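Side-chain contacts in cell wall surface anchor family protein (Streptococcus agalactiae serogroup V, PDB 3PF2), which probably builds the shaft of a group B streptococcal pilus as its major pilin subunit, here a calcium-binding C-terminal fragment of two Ig-like domains: residues T9-K14 / D51-G56; N89-T94 / I134-T139; S138-K143 / P177-G182. All coordinates share one frame; numbering follows the deposited sequence.

Contact 1: residues T9-K14 / D51-G56. With CA (calcium ion), chain B.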
ATOM      1  N   THR A   9      19.544  -8.688   0.498  1.00 11.06           N
ATOM      2  CA  THR A   9      18.235  -8.285  -0.014  1.00 10.49           C
ATOM      3  C   THR A   9      17.603  -7.213   0.859  1.00 10.72           C
ATOM      4  O   THR A   9      17.908  -7.098   2.032  1.00 11.44           O
ATOM      5  CB  THR A   9      17.271  -9.493  -0.136  1.00 10.86           C
ATOM      6  OG1 THR A   9      17.324 -10.282   1.065  1.00 10.03           O
ATOM      7  CG2 THR A   9      17.676 -10.364  -1.329  1.00  9.76           C
ATOM      8  N   ASP A  10      16.731  -6.413   0.255  1.00 10.64           N
ATOM      9  CA  ASP A  10      15.963  -5.407   0.991  1.00  9.92           C
ATOM     10  C   ASP A  10      14.690  -5.158   0.211  1.00 10.13           C
ATOM     11  O   ASP A  10      14.614  -5.466  -0.980  1.00 11.03           O
ATOM     12  CB  ASP A  10      16.756  -4.100   1.104  1.00 10.23           C
ATOM     13  CG  ASP A  10      15.967  -2.983   1.782  1.00  8.78           C
ATOM     14  OD1 ASP A  10      15.260  -3.255   2.755  1.00  9.79           O
ATOM     15  OD2 ASP A  10      16.066  -1.825   1.358  1.00 10.53           O
ATOM     16  N   LYS A  11      13.694  -4.568   0.867  1.00  9.48           N
ATOM     17  CA  LYS A  11      12.479  -4.161   0.165  1.00  9.68           C
ATOM     18  C   LYS A  11      12.162  -2.721   0.580  1.00  9.54           C
ATOM     19  O   LYS A  11      12.349  -2.351   1.737  1.00 10.33           O
ATOM     20  CB  LYS A  11      11.318  -5.105   0.518  1.00  9.43           C
ATOM     21  CG  LYS A  11      10.061  -4.979  -0.369  1.00  9.07           C
ATOM     22  CD  LYS A  11       8.963  -5.938   0.099  1.00  8.67           C
ATOM     23  CE  LYS A  11       7.706  -5.834  -0.779  1.00  9.17           C
ATOM     24  NZ  LYS A  11       6.718  -6.919  -0.483  1.00  9.62           N
ATOM     25  N   ASP A  12      11.715  -1.921  -0.383  1.00 10.20           N
ATOM     26  CA  ASP A  12      11.263  -0.547  -0.143  1.00 10.10           C
ATOM     27  C   ASP A  12       9.828  -0.402  -0.646  1.00 10.27           C
ATOM     28  O   ASP A  12       9.269  -1.308  -1.259  1.00 10.89           O
ATOM     29  CB  ASP A  12      12.125   0.451  -0.926  1.00 10.39           C
ATOM     30  CG  ASP A  12      13.566   0.516  -0.436  1.00 10.51           C
ATOM     31  OD1 ASP A  12      13.874  -0.035   0.659  1.00 11.26           O
ATOM     32  OD2 ASP A  12      14.390   1.105  -1.163  1.00 11.10           O
ATOM     33  N   VAL A  13       9.229   0.750  -0.354  1.00  9.78           N
ATOM     34  CA  VAL A  13       7.922   1.096  -0.875  1.00 10.13           C
ATOM     35  C   VAL A  13       7.933   2.540  -1.341  1.00  9.95           C
ATOM     36  O   VAL A  13       8.669   3.374  -0.789  1.00  9.53           O
ATOM     37  CB  VAL A  13       6.810   0.882   0.171  1.00 10.26           C
ATOM     38  CG1 VAL A  13       6.916   1.907   1.324  1.00 11.69           C
ATOM     39  CG2 VAL A  13       5.427   0.875  -0.484  1.00 10.07           C
ATOM     40  N   LYS A  14       7.103   2.801  -2.356  1.00 10.00           N
ATOM     41  CA  LYS A  14       6.855   4.138  -2.944  1.00 10.12           C
ATOM     42  C   LYS A  14       7.959   4.569  -3.898  1.00 10.61           C
ATOM     43  O   LYS A  14       7.686   4.894  -5.061  1.00 10.14           O
ATOM     44  CB  LYS A  14       6.528   5.217  -1.875  1.00 10.13           C
ATOM     45  CG  LYS A  14       6.010   6.575  -2.443  1.00 11.13           C
ATOM     46  CD  LYS A  14       5.379   7.420  -1.324  1.00 12.21           C
ATOM     47  CE  LYS A  14       4.824   8.713  -1.866  1.00 12.35           C
ATOM     48  NZ  LYS A  14       4.131   9.493  -0.774  1.00 12.19           N
ATOM     49  N   ASP A  51       7.460 -13.824  -2.932  1.00 14.54           N
ATOM     50  CA  ASP A  51       6.866 -12.774  -2.106  1.00 14.25           C
ATOM     51  C   ASP A  51       5.417 -13.142  -1.823  1.00 14.46           C
ATOM     52  O   ASP A  51       4.570 -13.121  -2.733  1.00 13.99           O
ATOM     53  CB  ASP A  51       6.968 -11.438  -2.853  1.00 13.96           C
ATOM     54  CG  ASP A  51       6.565 -10.242  -2.003  1.00 12.18           C
ATOM     55  OD1 ASP A  51       5.682 -10.382  -1.135  1.00 11.38           O
ATOM     56  OD2 ASP A  51       7.136  -9.158  -2.251  1.00 11.58           O
ATOM     57  N   LYS A  52       5.136 -13.510  -0.568  1.00 14.44           N
ATOM     58  CA  LYS A  52       3.782 -13.814  -0.139  1.00 15.39           C
ATOM     59  C   LYS A  52       3.148 -12.506   0.340  1.00 14.76           C
ATOM     60  O   LYS A  52       3.514 -11.978   1.391  1.00 15.01           O
ATOM     61  CB  LYS A  52       3.770 -14.882   0.962  1.00 16.44           C
ATOM     62  CG  LYS A  52       2.357 -15.279   1.400  1.00 20.42           C
ATOM     63  CD  LYS A  52       2.354 -16.468   2.354  1.00 25.77           C
ATOM     64  CE  LYS A  52       1.074 -16.514   3.188  1.00 28.41           C
ATOM     65  NZ  LYS A  52      -0.179 -16.370   2.397  1.00 30.18           N
ATOM     66  N   PHE A  53       2.243 -11.954  -0.462  1.00 14.73           N
ATOM     67  CA  PHE A  53       1.624 -10.676  -0.092  1.00 14.90           C
ATOM     68  C   PHE A  53       0.572 -10.838   0.999  1.00 15.10           C
ATOM     69  O   PHE A  53      -0.227 -11.776   0.963  1.00 15.70           O
ATOM     70  CB  PHE A  53       1.066  -9.959  -1.330  1.00 14.69           C
ATOM     71  CG  PHE A  53       2.128  -9.397  -2.208  1.00 14.15           C
ATOM     72  CD1 PHE A  53       2.739  -8.177  -1.891  1.00 13.96           C
ATOM     73  CD2 PHE A  53       2.567 -10.101  -3.337  1.00 13.39           C
ATOM     74  CE1 PHE A  53       3.755  -7.651  -2.705  1.00 14.28           C
ATOM     75  CE2 PHE A  53       3.570  -9.580  -4.148  1.00 13.91           C
ATOM     76  CZ  PHE A  53       4.169  -8.357  -3.837  1.00 14.51           C
ATOM     77  N   ALA A  54       0.601  -9.939   1.986  1.00 14.74           N
ATOM     78  CA  ALA A  54      -0.401  -9.895   3.059  1.00 16.24           C
ATOM     79  C   ALA A  54      -1.816  -9.847   2.486  1.00 16.34           C
ATOM     80  O   ALA A  54      -2.023  -9.341   1.381  1.00 16.50           O
ATOM     81  CB  ALA A  54      -0.164  -8.677   3.954  1.00 16.28           C
ATOM     82  N   ASP A  55      -2.776 -10.387   3.241  1.00 16.69           N
ATOM     83  CA  ASP A  55      -4.186 -10.385   2.848  1.00 17.99           C
ATOM     84  C   ASP A  55      -4.663  -9.020   2.358  1.00 17.41           C
ATOM     85  O   ASP A  55      -5.439  -8.934   1.405  1.00 17.63           O
ATOM     86  CB  ASP A  55      -5.061 -10.807   4.038  1.00 19.19           C
ATOM     87  CG  ASP A  55      -4.859 -12.262   4.434  1.00 21.44           C
ATOM     88  OD1 ASP A  55      -4.135 -12.984   3.721  1.00 25.08           O
ATOM     89  OD2 ASP A  55      -5.420 -12.681   5.473  1.00 26.06           O
ATOM     90  N   GLY A  56      -4.210  -7.975   3.046  1.00 16.70           N
ATOM     91  CA  GLY A  56      -4.662  -6.605   2.806  1.00 15.59           C
ATOM     92  C   GLY A  56      -3.993  -5.925   1.626  1.00 15.22           C
ATOM     93  O   GLY A  56      -4.207  -4.733   1.392  1.00 15.11           O
TER
HETATM   94 CA    CA B   1      14.082  -1.026   2.663  1.00 11.25          CA
HETATM   95  O   HOH W   1      13.450  -1.875   4.779  1.00 13.05           O
HETATM   96  O   HOH W   2      15.663   0.487   3.619  1.00 11.78           O
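K11 of strand 9-13 spans the gap to D51 and F53, where strand 46-52 runs out into a loop. The backbones lie far apart, 10.5 Å between K11 CA and D51 CA, and one long side chain bridges them. From CB, which points toward 51-56, CG stands anti to the backbone N (chi1 -168°), and the rest of the chain is fully extended. On the way it packs on L33 of strand 29-35. CE comes 3.7 Å from D51 OD2, and NZ hydrogen-bonds that oxygen at 2.9 Å. The bond is nearly straight, 164° at the hydrogen, and uses the syn lone pair of the carboxylate; the two side chains cross at about a right angle. NZ also approaches F53 CE1 obliquely at 3.8 Å. D51 OD1, the other oxygen, sits over the centre of one face of the F53 ring, 3.5 Å above its plane, so acid, ring and NZ form one compact buried group. NZ itself is joined covalently to CG of N152, an intramolecular isopeptide bond. On the backbone of the same strand, K11 O binds a calcium ion at 2.4 Å. D10 chelates the ion through both carboxylate oxygens and D12 OD1 binds it at 2.2 Å; D19 and two waters complete seven ligand atoms. K34 pairs with D12 OD2 and hydrogen-bonds D10 OD2, a second shell for both acids. As the linked NZ is an amide nitrogen, its contact with D51 is in effect amide N-H to carboxylate; a buried acid beside a Lys-Asn link is a hallmark of isopeptide-forming pilin domains, where it is thought to assist the reaction.

Contact 2: residues N89-T94 / I134-T139; sequences NTLKIT and IPVAST
N89 ND2 is gripped by two backbone carbonyls, F53 O and L57 O, which tie the start of segment 89-94 to the turn between strands 46-52 and 57-67. From there strand 90-95 belongs to one sheet of an Ig-like β-sandwich and faces strand 132-140 of the other. No hydrogen bond joins the two segments; the contact is wholly apolar and lies in the core between the sheets. Alternate residues, L91 and I93 on one side and I134 and V136 on the other, point inward and meet in two pairs, tip to tip. L91 carries CG anti to the backbone N (chi1 172°), and its CD2 arrives between the two methyls of V136, 4.0 Å from CG2 and 4.1 Å from CG1. F53 borders this pair, touching both L91 and V136. The neighbouring pair, I93 and I134, is tighter. In I134 the CG2 branch, anti to the backbone N, is the one that I93 meets most closely. Around I134 the core is continued by I49 of strand 46-52 and L33 of strand 29-35. The end of the I93 chain, CD1, rests 3.6 Å from I134 CG2 and 4.2 Å from I134 CD1.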
ATOM      1  N   ASN A  89      -1.851 -15.850  -2.515  1.00 17.98           N
ATOM      2  CA  ASN A  89      -1.412 -14.473  -2.801  1.00 17.91           C
ATOM      3  C   ASN A  89       0.107 -14.342  -2.969  1.00 17.87           C
ATOM      4  O   ASN A  89       0.709 -13.343  -2.565  1.00 16.93           O
ATOM      5  CB  ASN A  89      -1.930 -13.509  -1.708  1.00 18.15           C
ATOM      6  CG  ASN A  89      -2.242 -12.130  -2.241  1.00 18.32           C
ATOM      7  OD1 ASN A  89      -2.591 -11.975  -3.411  1.00 19.93           O
ATOM      8  ND2 ASN A  89      -2.151 -11.117  -1.378  1.00 18.20           N
ATOM      9  N   THR A  90       0.719 -15.349  -3.586  1.00 17.56           N
ATOM     10  CA  THR A  90       2.173 -15.448  -3.650  1.00 17.71           C
ATOM     11  C   THR A  90       2.715 -15.196  -5.046  1.00 18.06           C
ATOM     12  O   THR A  90       2.327 -15.869  -6.013  1.00 18.83           O
ATOM     13  CB  THR A  90       2.658 -16.835  -3.125  1.00 17.53           C
ATOM     14  OG1 THR A  90       2.293 -16.977  -1.749  1.00 17.82           O
ATOM     15  CG2 THR A  90       4.159 -16.989  -3.246  1.00 16.75           C
ATOM     16  N   LEU A  91       3.615 -14.217  -5.137  1.00 17.76           N
ATOM     17  CA  LEU A  91       4.372 -13.926  -6.343  1.00 17.86           C
ATOM     18  C   LEU A  91       5.690 -14.704  -6.349  1.00 18.06           C
ATOM     19  O   LEU A  91       6.411 -14.735  -5.345  1.00 16.95           O
ATOM     20  CB  LEU A  91       4.656 -12.426  -6.422  1.00 17.67           C
ATOM     21  CG  LEU A  91       5.592 -11.887  -7.512  1.00 17.93           C
ATOM     22  CD1 LEU A  91       5.002 -12.120  -8.923  1.00 16.39           C
ATOM     23  CD2 LEU A  91       5.876 -10.397  -7.286  1.00 17.74           C
ATOM     24  N   LYS A  92       6.007 -15.333  -7.477  1.00 18.34           N
ATOM     25  CA  LYS A  92       7.324 -15.935  -7.643  1.00 19.32           C
ATOM     26  C   LYS A  92       7.941 -15.432  -8.928  1.00 19.47           C
ATOM     27  O   LYS A  92       7.287 -15.463  -9.971  1.00 20.51           O
ATOM     28  CB  LYS A  92       7.218 -17.454  -7.669  1.00 19.66           C
ATOM     29  CG  LYS A  92       8.568 -18.161  -7.618  1.00 22.80           C
ATOM     30  CD  LYS A  92       8.405 -19.632  -7.980  1.00 26.24           C
ATOM     31  CE  LYS A  92       7.747 -20.435  -6.878  1.00 29.74           C
ATOM     32  NZ  LYS A  92       7.457 -21.814  -7.396  1.00 32.53           N
ATOM     33  N   ILE A  93       9.174 -14.936  -8.846  1.00 19.24           N
ATOM     34  CA  ILE A  93       9.924 -14.478 -10.013  1.00 19.09           C
ATOM     35  C   ILE A  93      11.181 -15.332 -10.154  1.00 19.37           C
ATOM     36  O   ILE A  93      12.047 -15.338  -9.281  1.00 18.65           O
ATOM     37  CB  ILE A  93      10.288 -12.978  -9.940  1.00 19.63           C
ATOM     38  CG1 ILE A  93       9.010 -12.129  -9.866  1.00 19.82           C
ATOM     39  CG2 ILE A  93      11.184 -12.565 -11.129  1.00 19.92           C
ATOM     40  CD1 ILE A  93       9.267 -10.701  -9.506  1.00 21.65           C
ATOM     41  N   THR A  94      11.263 -16.053 -11.266  1.00 18.80           N
ATOM     42  CA  THR A  94      12.337 -17.014 -11.481  1.00 19.72           C
ATOM     43  C   THR A  94      13.259 -16.514 -12.576  1.00 20.12           C
ATOM     44  O   THR A  94      12.844 -16.337 -13.727  1.00 19.56           O
ATOM     45  CB  THR A  94      11.761 -18.402 -11.860  1.00 19.06           C
ATOM     46  OG1 THR A  94      10.810 -18.813 -10.875  1.00 20.63           O
ATOM     47  CG2 THR A  94      12.869 -19.447 -11.983  1.00 19.26           C
ATOM     48  N   ILE A 134      13.361  -4.734  -8.624  1.00 12.07           N
ATOM     49  CA  ILE A 134      12.104  -5.288  -9.127  1.00 11.86           C
ATOM     50  C   ILE A 134      10.928  -4.479  -8.590  1.00 12.61           C
ATOM     51  O   ILE A 134      10.533  -4.645  -7.432  1.00 12.15           O
ATOM     52  CB  ILE A 134      11.903  -6.782  -8.737  1.00 11.80           C
ATOM     53  CG1 ILE A 134      13.119  -7.631  -9.129  1.00 13.34           C
ATOM     54  CG2 ILE A 134      10.593  -7.333  -9.341  1.00 11.11           C
ATOM     55  CD1 ILE A 134      13.017  -9.058  -8.652  1.00 15.06           C
ATOM     56  N   PRO A 135      10.360  -3.595  -9.425  1.00 13.13           N
ATOM     57  CA  PRO A 135       9.167  -2.861  -8.995  1.00 13.53           C
ATOM     58  C   PRO A 135       7.919  -3.724  -9.108  1.00 13.89           C
ATOM     59  O   PRO A 135       7.713  -4.388 -10.131  1.00 15.24           O
ATOM     60  CB  PRO A 135       9.100  -1.666  -9.966  1.00 13.79           C
ATOM     61  CG  PRO A 135      10.095  -1.932 -11.046  1.00 14.82           C
ATOM     62  CD  PRO A 135      10.732  -3.289 -10.816  1.00 12.92           C
ATOM     63  N   VAL A 136       7.110  -3.749  -8.049  1.00 12.82           N
ATOM     64  CA  VAL A 136       5.875  -4.521  -8.021  1.00 13.12           C
ATOM     65  C   VAL A 136       4.707  -3.594  -7.697  1.00 13.14           C
ATOM     66  O   VAL A 136       4.631  -3.028  -6.605  1.00 12.93           O
ATOM     67  CB  VAL A 136       5.939  -5.705  -7.025  1.00 12.91           C
ATOM     68  CG1 VAL A 136       4.626  -6.494  -7.031  1.00 13.26           C
ATOM     69  CG2 VAL A 136       7.106  -6.629  -7.390  1.00 14.19           C
ATOM     70  N   ALA A 137       3.800  -3.444  -8.654  1.00 12.54           N
ATOM     71  CA  ALA A 137       2.611  -2.625  -8.449  1.00 12.50           C
ATOM     72  C   ALA A 137       1.582  -3.336  -7.577  1.00 12.34           C
ATOM     73  O   ALA A 137       1.353  -4.546  -7.718  1.00 12.08           O
ATOM     74  CB  ALA A 137       2.013  -2.227  -9.794  1.00 12.45           C
ATOM     75  N   SER A 138       0.970  -2.572  -6.674  1.00 11.70           N
ATOM     76  CA  SER A 138       0.179  -3.116  -5.583  1.00 12.29           C
ATOM     77  C   SER A 138      -0.855  -2.080  -5.152  1.00 12.33           C
ATOM     78  O   SER A 138      -0.680  -0.905  -5.422  1.00 11.84           O
ATOM     79  CB  SER A 138       1.128  -3.408  -4.400  1.00 12.33           C
ATOM     80  OG  SER A 138       0.468  -4.057  -3.326  1.00 15.06           O
ATOM     81  N   THR A 139      -1.940  -2.536  -4.523  1.00 12.90           N
ATOM     82  CA  THR A 139      -2.875  -1.628  -3.836  1.00 13.85           C
ATOM     83  C   THR A 139      -3.136  -2.163  -2.436  1.00 13.36           C
ATOM     84  O   THR A 139      -2.918  -3.341  -2.169  1.00 13.57           O
ATOM     85  CB  THR A 139      -4.235  -1.508  -4.562  1.00 14.63           C
ATOM     86  OG1 THR A 139      -4.868  -2.799  -4.619  1.00 16.98           O
ATOM     87  CG2 THR A 139      -4.072  -0.958  -5.975  1.00 15.52           C
TER

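Contact 3: residues S138-K143 / P177-G182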
ATOM      1  N   SER A 138       0.970  -2.572  -6.674  1.00 11.70           N
ATOM      2  CA  SER A 138       0.179  -3.116  -5.583  1.00 12.29           C
ATOM      3  C   SER A 138      -0.855  -2.080  -5.152  1.00 12.33           C
ATOM      4  O   SER A 138      -0.680  -0.905  -5.422  1.00 11.84           O
ATOM      5  CB  SER A 138       1.128  -3.408  -4.400  1.00 12.33           C
ATOM      6  OG  SER A 138       0.468  -4.057  -3.326  1.00 15.06           O
ATOM      7  N   THR A 139      -1.940  -2.536  -4.523  1.00 12.90           N
ATOM      8  CA  THR A 139      -2.875  -1.628  -3.836  1.00 13.85           C
ATOM      9  C   THR A 139      -3.136  -2.163  -2.436  1.00 13.36           C
ATOM     10  O   THR A 139      -2.918  -3.341  -2.169  1.00 13.57           O
ATOM     11  CB  THR A 139      -4.235  -1.508  -4.562  1.00 14.63           C
ATOM     12  OG1 THR A 139      -4.868  -2.799  -4.619  1.00 16.98           O
ATOM     13  CG2 THR A 139      -4.072  -0.958  -5.975  1.00 15.52           C
ATOM     14  N   ILE A 140      -3.578  -1.290  -1.530  1.00 12.33           N
ATOM     15  CA  ILE A 140      -4.133  -1.733  -0.264  1.00 12.73           C
ATOM     16  C   ILE A 140      -5.612  -2.044  -0.532  1.00 13.47           C
ATOM     17  O   ILE A 140      -6.276  -1.286  -1.230  1.00 13.87           O
ATOM     18  CB  ILE A 140      -4.045  -0.623   0.812  1.00 11.93           C
ATOM     19  CG1 ILE A 140      -2.581  -0.216   1.065  1.00 10.78           C
ATOM     20  CG2 ILE A 140      -4.719  -1.068   2.122  1.00 12.74           C
ATOM     21  CD1 ILE A 140      -2.380   0.983   2.030  1.00 11.73           C
ATOM     22  N   ASN A 141      -6.119  -3.147   0.008  1.00 14.13           N
ATOM     23  CA  ASN A 141      -7.524  -3.505  -0.216  1.00 14.09           C
ATOM     24  C   ASN A 141      -8.379  -3.449   1.052  1.00 14.26           C
ATOM     25  O   ASN A 141      -7.906  -3.044   2.119  1.00 14.08           O
ATOM     26  CB  ASN A 141      -7.630  -4.876  -0.900  1.00 14.13           C
ATOM     27  CG  ASN A 141      -7.079  -5.987  -0.049  1.00 13.59           C
ATOM     28  OD1 ASN A 141      -7.400  -6.078   1.129  1.00 15.19           O
ATOM     29  ND2 ASN A 141      -6.250  -6.854  -0.641  1.00 12.97           N
ATOM     30  N   GLU A 142      -9.639  -3.857   0.916  1.00 14.31           N
ATOM     31  CA  GLU A 142     -10.620  -3.814   1.998  1.00 15.12           C
ATOM     32  C   GLU A 142     -10.301  -4.716   3.193  1.00 15.34           C
ATOM     33  O   GLU A 142     -10.946  -4.620   4.231  1.00 15.91           O
ATOM     34  CB  GLU A 142     -12.024  -4.117   1.429  1.00 15.15           C
ATOM     35  CG  GLU A 142     -12.346  -5.596   1.152  1.00 17.81           C
ATOM     36  CD  GLU A 142     -11.668  -6.163  -0.092  1.00 18.89           C
ATOM     37  OE1 GLU A 142     -11.150  -5.392  -0.929  1.00 19.21           O
ATOM     38  OE2 GLU A 142     -11.645  -7.413  -0.237  1.00 20.87           O
ATOM     39  N   LYS A 143      -9.315  -5.596   3.055  1.00 15.31           N
ATOM     40  CA  LYS A 143      -8.946  -6.485   4.149  1.00 15.82           C
ATOM     41  C   LYS A 143      -7.954  -5.842   5.125  1.00 15.52           C
ATOM     42  O   LYS A 143      -7.666  -6.397   6.182  1.00 15.49           O
ATOM     43  CB  LYS A 143      -8.403  -7.811   3.601  1.00 16.21           C
ATOM     44  CG  LYS A 143      -9.447  -8.606   2.807  1.00 19.55           C
ATOM     45  CD  LYS A 143      -8.947 -10.028   2.546  1.00 25.21           C
ATOM     46  CE  LYS A 143      -9.988 -10.882   1.829  1.00 29.57           C
ATOM     47  NZ  LYS A 143      -9.772 -10.894   0.346  1.00 32.50           N
ATOM     48  N   PRO A 177       9.579  -2.930   4.868  1.00  9.63           N
ATOM     49  CA  PRO A 177       8.781  -1.707   4.658  1.00  9.07           C
ATOM     50  C   PRO A 177       7.306  -1.955   4.942  1.00  8.94           C
ATOM     51  O   PRO A 177       6.879  -3.107   5.042  1.00  9.23           O
ATOM     52  CB  PRO A 177       9.002  -1.401   3.172  1.00  8.48           C
ATOM     53  CG  PRO A 177       9.214  -2.768   2.541  1.00  8.32           C
ATOM     54  CD  PRO A 177       9.953  -3.586   3.601  1.00  9.26           C
ATOM     55  N   GLU A 178       6.510  -0.886   5.069  1.00  8.89           N
ATOM     56  CA  GLU A 178       5.079  -1.045   5.355  1.00  8.84           C
ATOM     57  C   GLU A 178       4.257   0.086   4.769  1.00  8.55           C
ATOM     58  O   GLU A 178       4.772   1.200   4.554  1.00  9.19           O
ATOM     59  CB  GLU A 178       4.802  -1.134   6.870  1.00  8.45           C
ATOM     60  CG  GLU A 178       5.228   0.099   7.686  1.00  9.27           C
ATOM     61  CD  GLU A 178       4.237   1.265   7.638  1.00  9.05           C
ATOM     62  OE1 GLU A 178       3.014   1.032   7.506  1.00 10.01           O
ATOM     63  OE2 GLU A 178       4.680   2.438   7.748  1.00 11.12           O
ATOM     64  N   VAL A 179       2.989  -0.217   4.520  1.00  9.28           N
ATOM     65  CA  VAL A 179       2.016   0.808   4.150  1.00  9.12           C
ATOM     66  C   VAL A 179       0.828   0.800   5.091  1.00  9.37           C
ATOM     67  O   VAL A 179       0.577  -0.174   5.823  1.00  9.74           O
ATOM     68  CB  VAL A 179       1.530   0.664   2.686  1.00  9.03           C
ATOM     69  CG1 VAL A 179       2.678   0.864   1.719  1.00  8.62           C
ATOM     70  CG2 VAL A 179       0.835  -0.711   2.466  1.00  8.52           C
ATOM     71  N   HIS A 180       0.046   1.873   5.052  1.00  9.61           N
ATOM     72  CA  HIS A 180      -1.112   1.959   5.946  1.00  9.91           C
ATOM     73  C   HIS A 180      -2.162   2.843   5.316  1.00 10.40           C
ATOM     74  O   HIS A 180      -1.830   3.715   4.505  1.00  9.88           O
ATOM     75  CB  HIS A 180      -0.689   2.547   7.293  1.00 10.84           C
ATOM     76  CG  HIS A 180       0.315   3.643   7.154  1.00  9.41           C
ATOM     77  ND1 HIS A 180       1.676   3.411   7.206  1.00  9.87           N
ATOM     78  CD2 HIS A 180       0.166   4.964   6.891  1.00 11.09           C
ATOM     79  CE1 HIS A 180       2.318   4.545   7.010  1.00  9.31           C
ATOM     80  NE2 HIS A 180       1.428   5.502   6.796  1.00 10.26           N
ATOM     81  N   THR A 181      -3.405   2.618   5.738  1.00 10.80           N
ATOM     82  CA  THR A 181      -4.568   3.402   5.320  1.00 10.73           C
ATOM     83  C   THR A 181      -5.445   3.579   6.554  1.00 10.86           C
ATOM     84  O   THR A 181      -5.323   2.806   7.488  1.00 11.26           O
ATOM     85  CB  THR A 181      -5.331   2.689   4.157  1.00 11.53           C
ATOM     86  OG1 THR A 181      -6.255   3.600   3.550  1.00 10.62           O
ATOM     87  CG2 THR A 181      -6.068   1.422   4.604  1.00 10.85           C
ATOM     88  N   GLY A 182      -6.321   4.591   6.551  1.00  9.82           N
ATOM     89  CA  GLY A 182      -7.115   4.931   7.730  1.00 10.39           C
ATOM     90  C   GLY A 182      -8.588   5.149   7.447  1.00 10.20           C
ATOM     91  O   GLY A 182      -9.047   4.978   6.322  1.00 10.89           O
TER
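Segments 138-143 and 177-182 come closest at I140 and T181, with 7.6 Å between their CA atoms, and exchange no backbone hydrogen bond. I140 alone carries the contact from its side and lies alongside V179 and T181, pointing the opposite way. Its CG1 arm ends in CD1, 3.7 Å from V179 CG2 and equally far from the backbone oxygen H180 O; CG2 meets T181 CG2 at 3.8 Å. V179 CG2 lies between the backbone N and the carbonyl carbon, facing I140, while V13, F29, W31 and L57 also touch that side chain. T181 splits its roles: with chi1 at -166° the methyl is left against I140, and OG1 hydrogen-bonds Y23 O. The contact joins the end of strand 132-140 in the first Ig-like domain of this fragment to the first part of strand 178-190, which leads on into the second, prealbumin-like domain. Behind this strand H180, its CB pointing away from I140, gives ND1 to E178 OE1 in a short, straight bond of 2.7 Å and 173°. The acceptor uses its syn lone pair and lies in the imidazole plane; NE2 bonds A256 O, so both ring nitrogens are engaged. Past I140 the chain folds into an Asx turn: N141 OD1 accepts from K143 N at 2.8 Å, while N141 ND2 reaches D55 O and T58 OG1.

In the fold
The three contacts follow one another along the chain, contact 1 closing before contact 2 opens and contact 3 starting on the last residues of contact 2. Contacts 1 and 2 lie about 8 Å apart between centres, on strands 46-52 and 90-95, neighbours in one sheet; contacts 2 and 3, about 15 Å apart, share strand 132-140 of the facing sheet. Contact 3 is about 11 Å from contact 1: V13 packs on V179, and G56 O probably bonds N141 N. Together they run from the core of the fragment's first domain, with its isopeptide link and one of the two calcium sites, to the strand entering the second domain, consistent with a sturdy, elongated pilus subunit.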